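Local coordinates for protein MDM10 isoform 1 (Saccharomyces cerevisiae, PDB 7BTX) that forms part of the ERMES complex tethering the endoplasmic reticulum to mitochondria and acts in late assembly steps of the TOM complex of the mitochondrial outer membrane, at residues T30-A42 with K417-L430. Sequence-based numbering, arbitrary orientation.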
loop_
_atom_site.group_PDB
_atom_site.type_symbol
_atom_site.label_atom_id
_atom_site.label_comp_id
_atom_site.label_asym_id
_atom_site.label_seq_id
_atom_site.Cartn_x
_atom_site.Cartn_y
_atom_site.Cartn_z
ATOM N N THR D 30 17.972 32.319 -14.069
ATOM C CA THR D 30 16.896 32.591 -15.005
ATOM C C THR D 30 16.774 31.475 -16.037
ATOM O O THR D 30 15.687 31.251 -16.574
ATOM C CB THR D 30 17.145 33.946 -15.665
ATOM O OG1 THR D 30 17.530 34.885 -14.658
ATOM C CG2 THR D 30 15.875 34.477 -16.282
ATOM N N SER D 31 17.854 30.744 -16.290
ATOM C CA SER D 31 17.822 29.565 -17.143
ATOM C C SER D 31 17.365 28.310 -16.416
ATOM O O SER D 31 17.297 27.249 -17.041
ATOM C CB SER D 31 19.205 29.310 -17.738
ATOM O OG SER D 31 19.338 27.963 -18.149
ATOM N N ARG D 32 17.089 28.387 -15.118
ATOM C CA ARG D 32 16.502 27.268 -14.397
ATOM C C ARG D 32 15.062 27.529 -13.994
ATOM O O ARG D 32 14.303 26.576 -13.794
ATOM C CB ARG D 32 17.322 26.944 -13.147
ATOM C CG ARG D 32 18.753 26.557 -13.439
ATOM C CD ARG D 32 19.416 25.936 -12.225
ATOM N NE ARG D 32 19.117 26.662 -10.993
ATOM C CZ ARG D 32 19.984 27.437 -10.349
ATOM N NH1 ARG D 32 21.209 27.599 -10.825
ATOM N NH2 ARG D 32 19.624 28.061 -9.237
ATOM N N THR D 33 14.679 28.793 -13.873
ATOM C CA THR D 33 13.307 29.181 -13.604
ATOM C C THR D 33 12.466 29.100 -14.871
ATOM O O THR D 33 11.298 28.698 -14.824
ATOM C CB THR D 33 13.295 30.597 -13.017
ATOM O OG1 THR D 33 13.998 30.591 -11.769
ATOM C CG2 THR D 33 11.886 31.105 -12.772
ATOM N N LEU D 34 13.064 29.410 -16.018
ATOM C CA LEU D 34 12.323 29.447 -17.268
ATOM C C LEU D 34 12.329 28.125 -18.014
ATOM O O LEU D 34 11.473 27.922 -18.878
ATOM C CB LEU D 34 12.873 30.555 -18.166
ATOM C CG LEU D 34 12.505 31.935 -17.638
ATOM C CD1 LEU D 34 13.137 33.069 -18.390
ATOM C CD2 LEU D 34 11.041 32.048 -17.762
ATOM N N LEU D 35 13.247 27.217 -17.701
ATOM C CA LEU D 35 13.381 25.995 -18.481
ATOM C C LEU D 35 13.079 24.746 -17.676
ATOM O O LEU D 35 12.341 23.874 -18.144
ATOM C CB LEU D 35 14.796 25.879 -19.047
ATOM C CG LEU D 35 15.390 27.052 -19.814
ATOM C CD1 LEU D 35 16.743 26.653 -20.293
ATOM C CD2 LEU D 35 14.542 27.500 -20.944
ATOM N N ASP D 36 13.641 24.630 -16.475
ATOM C CA ASP D 36 13.684 23.370 -15.745
ATOM C C ASP D 36 12.651 23.293 -14.630
ATOM O O ASP D 36 12.920 22.690 -13.587
ATOM C CB ASP D 36 15.083 23.148 -15.178
ATOM C CG ASP D 36 16.153 23.182 -16.244
ATOM O OD1 ASP D 36 15.859 22.796 -17.393
ATOM O OD2 ASP D 36 17.286 23.600 -15.935
ATOM N N PHE D 37 11.471 23.879 -14.821
ATOM C CA PHE D 37 10.447 23.794 -13.794
ATOM C C PHE D 37 9.821 22.400 -13.789
ATOM O O PHE D 37 10.088 21.559 -14.652
ATOM C CB PHE D 37 9.402 24.895 -13.976
ATOM C CG PHE D 37 8.725 24.903 -15.317
ATOM C CD1 PHE D 37 9.214 25.683 -16.345
ATOM C CD2 PHE D 37 7.564 24.179 -15.531
ATOM C CE1 PHE D 37 8.583 25.710 -17.568
ATOM C CE2 PHE D 37 6.936 24.204 -16.753
ATOM C CZ PHE D 37 7.444 24.970 -17.768
ATOM N N ARG D 38 8.970 22.152 -12.800
ATOM C CA ARG D 38 8.474 20.814 -12.518
ATOM C C ARG D 38 6.980 20.737 -12.791
ATOM O O ARG D 38 6.220 21.618 -12.377
ATOM C CB ARG D 38 8.768 20.423 -11.069
ATOM C CG ARG D 38 8.747 18.929 -10.824
ATOM C CD ARG D 38 9.796 18.229 -11.660
ATOM N NE ARG D 38 11.143 18.526 -11.189
ATOM C CZ ARG D 38 11.788 17.812 -10.274
ATOM N NH1 ARG D 38 11.208 16.750 -9.731
ATOM N NH2 ARG D 38 13.012 18.156 -9.903
ATOM N N ILE D 39 6.570 19.677 -13.479
ATOM C CA ILE D 39 5.171 19.416 -13.803
ATOM C C ILE D 39 4.617 18.431 -12.781
ATOM O O ILE D 39 5.279 17.429 -12.477
ATOM C CB ILE D 39 5.032 18.873 -15.235
ATOM C CG1 ILE D 39 5.551 19.891 -16.245
ATOM C CG2 ILE D 39 3.598 18.518 -15.556
ATOM C CD1 ILE D 39 4.943 21.238 -16.103
ATOM N N PRO D 40 3.441 18.682 -12.206
ATOM C CA PRO D 40 2.824 17.688 -11.325
ATOM C C PRO D 40 2.399 16.454 -12.101
ATOM O O PRO D 40 2.058 16.522 -13.283
ATOM C CB PRO D 40 1.613 18.430 -10.752
ATOM C CG PRO D 40 1.895 19.865 -10.976
ATOM C CD PRO D 40 2.669 19.934 -12.236
ATOM N N SER D 41 2.428 15.308 -11.424
ATOM C CA SER D 41 2.170 14.029 -12.070
ATOM C C SER D 41 0.857 13.398 -11.617
ATOM O O SER D 41 0.471 12.341 -12.119
ATOM C CB SER D 41 3.328 13.067 -11.827
ATOM O OG SER D 41 3.518 12.851 -10.442
ATOM N N ALA D 42 0.156 14.043 -10.687
ATOM C CA ALA D 42 -1.109 13.550 -10.159
ATOM C C ALA D 42 -1.814 14.716 -9.488
ATOM O O ALA D 42 -1.248 15.802 -9.346
ATOM C CB ALA D 42 -0.914 12.414 -9.161
ATOM N N LYS D 417 3.621 29.114 -18.138
ATOM C CA LYS D 417 5.040 28.793 -18.317
ATOM C C LYS D 417 5.171 27.680 -19.357
ATOM O O LYS D 417 4.803 26.535 -19.101
ATOM C CB LYS D 417 5.683 28.386 -17.002
ATOM C CG LYS D 417 5.966 29.517 -16.041
ATOM C CD LYS D 417 6.241 28.995 -14.650
ATOM C CE LYS D 417 7.650 28.458 -14.540
ATOM N NZ LYS D 417 8.654 29.553 -14.494
ATOM N N LEU D 418 5.729 28.021 -20.514
ATOM C CA LEU D 418 6.060 27.022 -21.516
ATOM C C LEU D 418 7.557 26.723 -21.493
ATOM O O LEU D 418 8.367 27.556 -21.091
ATOM C CB LEU D 418 5.650 27.490 -22.910
ATOM C CG LEU D 418 4.195 27.402 -23.369
ATOM C CD1 LEU D 418 3.324 28.506 -22.782
ATOM C CD2 LEU D 418 4.137 27.423 -24.880
ATOM N N SER D 419 7.927 25.516 -21.925
ATOM C CA SER D 419 9.338 25.190 -22.107
ATOM C C SER D 419 9.547 24.070 -23.117
ATOM O O SER D 419 9.383 22.893 -22.792
ATOM C CB SER D 419 10.002 24.789 -20.791
ATOM O OG SER D 419 9.570 23.516 -20.365
ATOM N N THR D 420 9.953 24.428 -24.330
ATOM C CA THR D 420 10.131 23.449 -25.391
ATOM C C THR D 420 11.559 22.921 -25.400
ATOM O O THR D 420 12.513 23.691 -25.351
ATOM C CB THR D 420 9.816 24.093 -26.739
ATOM O OG1 THR D 420 8.520 24.697 -26.687
ATOM C CG2 THR D 420 9.835 23.057 -27.848
ATOM N N SER D 421 11.709 21.601 -25.460
ATOM C CA SER D 421 13.015 21.008 -25.721
ATOM C C SER D 421 13.037 20.453 -27.140
ATOM O O SER D 421 11.981 20.327 -27.766
ATOM C CB SER D 421 13.330 19.910 -24.710
ATOM O OG SER D 421 14.576 19.306 -24.990
ATOM N N LEU D 422 14.216 20.127 -27.667
ATOM C CA LEU D 422 14.292 19.623 -29.034
ATOM C C LEU D 422 15.010 18.284 -29.115
ATOM O O LEU D 422 14.720 17.478 -30.004
ATOM C CB LEU D 422 14.982 20.635 -29.946
ATOM C CG LEU D 422 14.082 21.537 -30.791
ATOM C CD1 LEU D 422 13.358 22.573 -29.956
ATOM C CD2 LEU D 422 14.898 22.208 -31.877
ATOM N N ARG D 423 15.959 18.039 -28.214
ATOM C CA ARG D 423 16.586 16.724 -28.158
ATOM C C ARG D 423 15.608 15.684 -27.631
ATOM O O ARG D 423 15.534 14.567 -28.154
ATOM C CB ARG D 423 17.846 16.783 -27.293
ATOM C CG ARG D 423 18.463 15.433 -26.941
ATOM C CD ARG D 423 18.929 14.677 -28.177
ATOM N NE ARG D 423 19.990 15.377 -28.895
ATOM C CZ ARG D 423 20.342 15.108 -30.148
ATOM N NH1 ARG D 423 19.716 14.155 -30.822
ATOM N NH2 ARG D 423 21.317 15.792 -30.727
ATOM N N ASP D 424 14.835 16.041 -26.610
ATOM C CA ASP D 424 13.805 15.161 -26.083
ATOM C C ASP D 424 12.452 15.378 -26.743
ATOM O O ASP D 424 11.569 14.525 -26.596
ATOM C CB ASP D 424 13.679 15.356 -24.572
ATOM C CG ASP D 424 14.925 14.927 -23.824
ATOM O OD1 ASP D 424 15.073 13.716 -23.561
ATOM O OD2 ASP D 424 15.759 15.797 -23.502
ATOM N N LYS D 425 12.291 16.498 -27.455
ATOM C CA LYS D 425 11.103 16.846 -28.242
ATOM C C LYS D 425 9.843 16.879 -27.376
ATOM O O LYS D 425 8.843 16.221 -27.655
ATOM C CB LYS D 425 10.939 15.904 -29.442
ATOM C CG LYS D 425 10.202 16.510 -30.641
ATOM C CD LYS D 425 10.532 17.981 -30.859
ATOM C CE LYS D 425 9.744 18.555 -32.022
ATOM N NZ LYS D 425 9.755 20.044 -32.020
ATOM N N THR D 426 9.914 17.664 -26.309
ATOM C CA THR D 426 8.821 17.801 -25.365
ATOM C C THR D 426 8.277 19.219 -25.403
ATOM O O THR D 426 8.817 20.102 -26.066
ATOM C CB THR D 426 9.261 17.454 -23.940
ATOM O OG1 THR D 426 10.356 18.291 -23.561
ATOM C CG2 THR D 426 9.686 16.004 -23.851
ATOM N N LEU D 427 7.182 19.421 -24.677
ATOM C CA LEU D 427 6.595 20.747 -24.520
ATOM C C LEU D 427 5.882 20.747 -23.173
ATOM O O LEU D 427 4.781 20.205 -23.053
ATOM C CB LEU D 427 5.646 21.076 -25.663
ATOM C CG LEU D 427 4.782 22.333 -25.544
ATOM C CD1 LEU D 427 5.637 23.563 -25.408
ATOM C CD2 LEU D 427 3.861 22.467 -26.733
ATOM N N LYS D 428 6.523 21.322 -22.165
ATOM C CA LYS D 428 5.907 21.434 -20.856
ATOM C C LYS D 428 5.098 22.715 -20.774
ATOM O O LYS D 428 5.560 23.781 -21.175
ATOM C CB LYS D 428 6.968 21.419 -19.761
ATOM C CG LYS D 428 7.731 20.125 -19.665
ATOM C CD LYS D 428 9.170 20.362 -19.280
ATOM C CE LYS D 428 9.282 20.924 -17.882
ATOM N NZ LYS D 428 10.699 21.136 -17.496
ATOM N N LEU D 429 3.881 22.605 -20.266
ATOM C CA LEU D 429 3.051 23.760 -19.972
ATOM C C LEU D 429 2.715 23.746 -18.493
ATOM O O LEU D 429 2.602 22.683 -17.885
ATOM C CB LEU D 429 1.761 23.762 -20.791
ATOM C CG LEU D 429 1.865 23.792 -22.312
ATOM C CD1 LEU D 429 1.693 22.406 -22.894
ATOM C CD2 LEU D 429 0.825 24.735 -22.871
ATOM N N LEU D 430 2.556 24.929 -17.913
ATOM C CA LEU D 430 2.273 25.022 -16.491
ATOM C C LEU D 430 1.543 26.320 -16.212
ATOM O O LEU D 430 2.015 27.388 -16.597
ATOM C CB LEU D 430 3.557 24.960 -15.661
ATOM C CG LEU D 430 3.393 24.936 -14.141
ATOM C CD1 LEU D 430 2.956 23.574 -13.663
ATOM C CD2 LEU D 430 4.674 25.340 -13.464
#
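An N-terminal segment lying against the inner wall of a mitochondrial beta-barrel is held here by Phe-37, which is set down on the hairpin of strands 413-420 and 426-434 between Lys-417 and Lys-428. Lys-428 brings its ammonium over one face of the ring in a cation-pi contact, NZ standing 4.7 Å from the ring centroid of Phe-37 and only 6° off the normal. On the opposite face Lys-417 makes a CH-pi contact, its CE 4.1 Å from the same centroid. The far end of the ring meets the hairpin itself, with CE1 of Phe-37 3.6 Å from CB of Ser-419, while CE2 meets CB of Leu-430.

Both lysines bond backbone carbonyls of the segment through NZ. With its chain bent at chi3 and chi4 (78° and 74°), Lys-417 turns back to give NZ to O of Thr-33 at 2.8 Å, from above the carbonyl plane, and forms a salt bridge with Glu-312. Lys-428 NZ bridges the turn, bonding O of Phe-37 at 2.9 Å and, in the carbonyl plane, O of Leu-35 at 3.3 Å. A methionine in place of Lys-428 would probably leave both carbonyls without this donor and one ring face without its cation. Farther along, CD1 of Leu-430 packs 3.9 Å from CD1 of Ile-39 and also touches CD of Pro-40. Leu-34 and Leu-35 touch Cys-293 of strand 292-297, so the segment lies across several strands of the wall, an arrangement consistent with the N-terminal segment that runs inside the pore in VDAC- and Tom40-type mitochondrial barrels.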